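Local coordinates for protein Ufm1-specific protease (Caenorhabditis elegans, PDB 5EJJ) that acts as a thiol protease that cleaves the peptide bond at the C-terminal glycine of the ubiquitin-like modifier ufm-1, removing it from target proteins, at residues 299-304 / 341-346. Numbering follows the deposited sequence.
Sequences VSLLHL and LALHSE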
# COMPACT_ATOMS: atom_id res chain seq x y z
N VAL A 299 7.61 4.04 2.42
CA VAL A 299 7.27 5.45 2.30
C VAL A 299 7.47 5.94 0.87
O VAL A 299 7.39 7.13 0.59
CB VAL A 299 8.11 6.32 3.22
CG1 VAL A 299 7.82 5.97 4.63
CG2 VAL A 299 9.58 6.10 2.94
N SER A 300 7.76 5.01 -0.03
CA SER A 300 7.74 5.29 -1.44
C SER A 300 7.07 4.05 -2.04
O SER A 300 7.13 2.98 -1.43
CB SER A 300 9.17 5.53 -1.95
OG SER A 300 9.29 5.37 -3.37
N LEU A 301 6.43 4.20 -3.20
CA LEU A 301 5.63 3.15 -3.81
C LEU A 301 6.47 2.04 -4.43
O LEU A 301 7.67 2.20 -4.60
CB LEU A 301 4.72 3.76 -4.88
CG LEU A 301 3.75 4.83 -4.36
CD1 LEU A 301 3.14 5.61 -5.51
CD2 LEU A 301 2.65 4.19 -3.52
N LEU A 302 5.82 0.93 -4.76
CA LEU A 302 6.43 -0.22 -5.41
C LEU A 302 5.67 -0.48 -6.69
O LEU A 302 4.44 -0.54 -6.69
CB LEU A 302 6.30 -1.46 -4.52
CG LEU A 302 6.61 -2.84 -5.09
CD1 LEU A 302 8.08 -3.07 -5.30
CD2 LEU A 302 6.13 -3.85 -4.13
N HIS A 303 6.40 -0.66 -7.80
CA HIS A 303 5.78 -0.69 -9.12
C HIS A 303 6.07 -2.01 -9.80
O HIS A 303 7.21 -2.40 -9.93
CB HIS A 303 6.33 0.42 -9.97
CG HIS A 303 6.39 1.73 -9.27
ND1 HIS A 303 5.49 2.75 -9.51
CD2 HIS A 303 7.24 2.20 -8.33
CE1 HIS A 303 5.79 3.78 -8.75
NE2 HIS A 303 6.85 3.48 -8.02
N LEU A 304 5.03 -2.69 -10.26
CA LEU A 304 5.25 -4.02 -10.78
C LEU A 304 4.34 -4.32 -11.95
O LEU A 304 3.16 -3.95 -11.96
CB LEU A 304 5.03 -5.06 -9.69
CG LEU A 304 5.92 -5.02 -8.45
CD1 LEU A 304 5.41 -6.00 -7.43
CD2 LEU A 304 7.36 -5.31 -8.82
N LEU A 341 -3.05 -0.07 -5.41
CA LEU A 341 -3.70 1.22 -5.33
C LEU A 341 -4.35 1.46 -6.68
O LEU A 341 -3.87 0.98 -7.71
CB LEU A 341 -2.70 2.32 -4.99
CG LEU A 341 -1.82 1.85 -3.85
CD1 LEU A 341 -0.76 2.87 -3.44
CD2 LEU A 341 -2.66 1.43 -2.66
N ALA A 342 -5.45 2.17 -6.70
CA ALA A 342 -6.04 2.48 -7.98
C ALA A 342 -5.82 3.97 -8.18
O ALA A 342 -6.62 4.81 -7.73
CB ALA A 342 -7.51 2.12 -7.96
N LEU A 343 -4.70 4.30 -8.82
CA LEU A 343 -4.32 5.69 -8.89
C LEU A 343 -4.85 6.27 -10.18
O LEU A 343 -5.22 7.45 -10.26
CB LEU A 343 -2.80 5.86 -8.77
CG LEU A 343 -2.11 5.24 -7.55
CD1 LEU A 343 -0.63 5.50 -7.62
CD2 LEU A 343 -2.64 5.74 -6.22
N HIS A 344 -4.91 5.42 -11.21
CA HIS A 344 -5.44 5.87 -12.48
C HIS A 344 -6.93 5.55 -12.59
O HIS A 344 -7.38 4.47 -12.17
CB HIS A 344 -4.67 5.27 -13.65
CG HIS A 344 -4.92 5.98 -14.95
ND1 HIS A 344 -5.73 5.47 -15.94
CD2 HIS A 344 -4.48 7.18 -15.41
CE1 HIS A 344 -5.77 6.32 -16.95
NE2 HIS A 344 -5.02 7.36 -16.65
N SER A 345 -7.68 6.49 -13.15
CA SER A 345 -9.13 6.37 -13.20
C SER A 345 -9.59 5.24 -14.13
O SER A 345 -10.70 4.73 -14.00
CB SER A 345 -9.75 7.70 -13.61
OG SER A 345 -9.18 8.18 -14.81
N GLU A 346 -8.73 4.84 -15.06
CA GLU A 346 -9.08 3.77 -15.97
C GLU A 346 -8.52 2.44 -15.47
O GLU A 346 -8.39 1.48 -16.23
CB GLU A 346 -8.57 4.07 -17.39
CG GLU A 346 -9.35 5.17 -18.10
CD GLU A 346 -8.67 5.68 -19.37
OE1 GLU A 346 -7.65 5.07 -19.81
OE2 GLU A 346 -9.15 6.69 -19.94
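Leu301 reaches across to Leu341 and Leu343 and divides its two methyl groups between them. Its CD2 lies 3.7 Å from CD1 of Leu341, the closest approach of the two segments, while its other methyl, CD1, stands 4.3 Å from CD1 of Leu343 in a looser touch. In Leu301 the CG is anti to the carbonyl carbon (chi1 -59°), which carries the fork of the side chain out from the backbone to the two leucines. Leu341 has the same chi1 arrangement, and its side chain runs obliquely to that of Leu301, the two meeting through one methyl each. No hydrogen bond joins the segments, and the CA atoms of Leu301 and Leu341 remain 9.6 Å apart; the contact is purely apolar and small, with 90 Å² buried in all. It lies in the region matching the UfSP2 N-terminal family, away from the active-site residues. Leu301 immediately precedes strand 302-306, which pairs antiparallel with strand 289-293 in a two-stranded sheet, whereas residues 341-346 belong to the long irregular connection between helix 312-325 and strand 371-374. Backbone bonding of Leu341 to Thr292 ties this connection to the partner strand as well. Both segments also meet the five-stranded mixed sheet: Leu343 packs on Val199 of strand 199-205, and Leu301 touches Ser128 of strand 127-139. Leu343 N and His344 N bond weakly to Glu242 OE2 of strand 235-247.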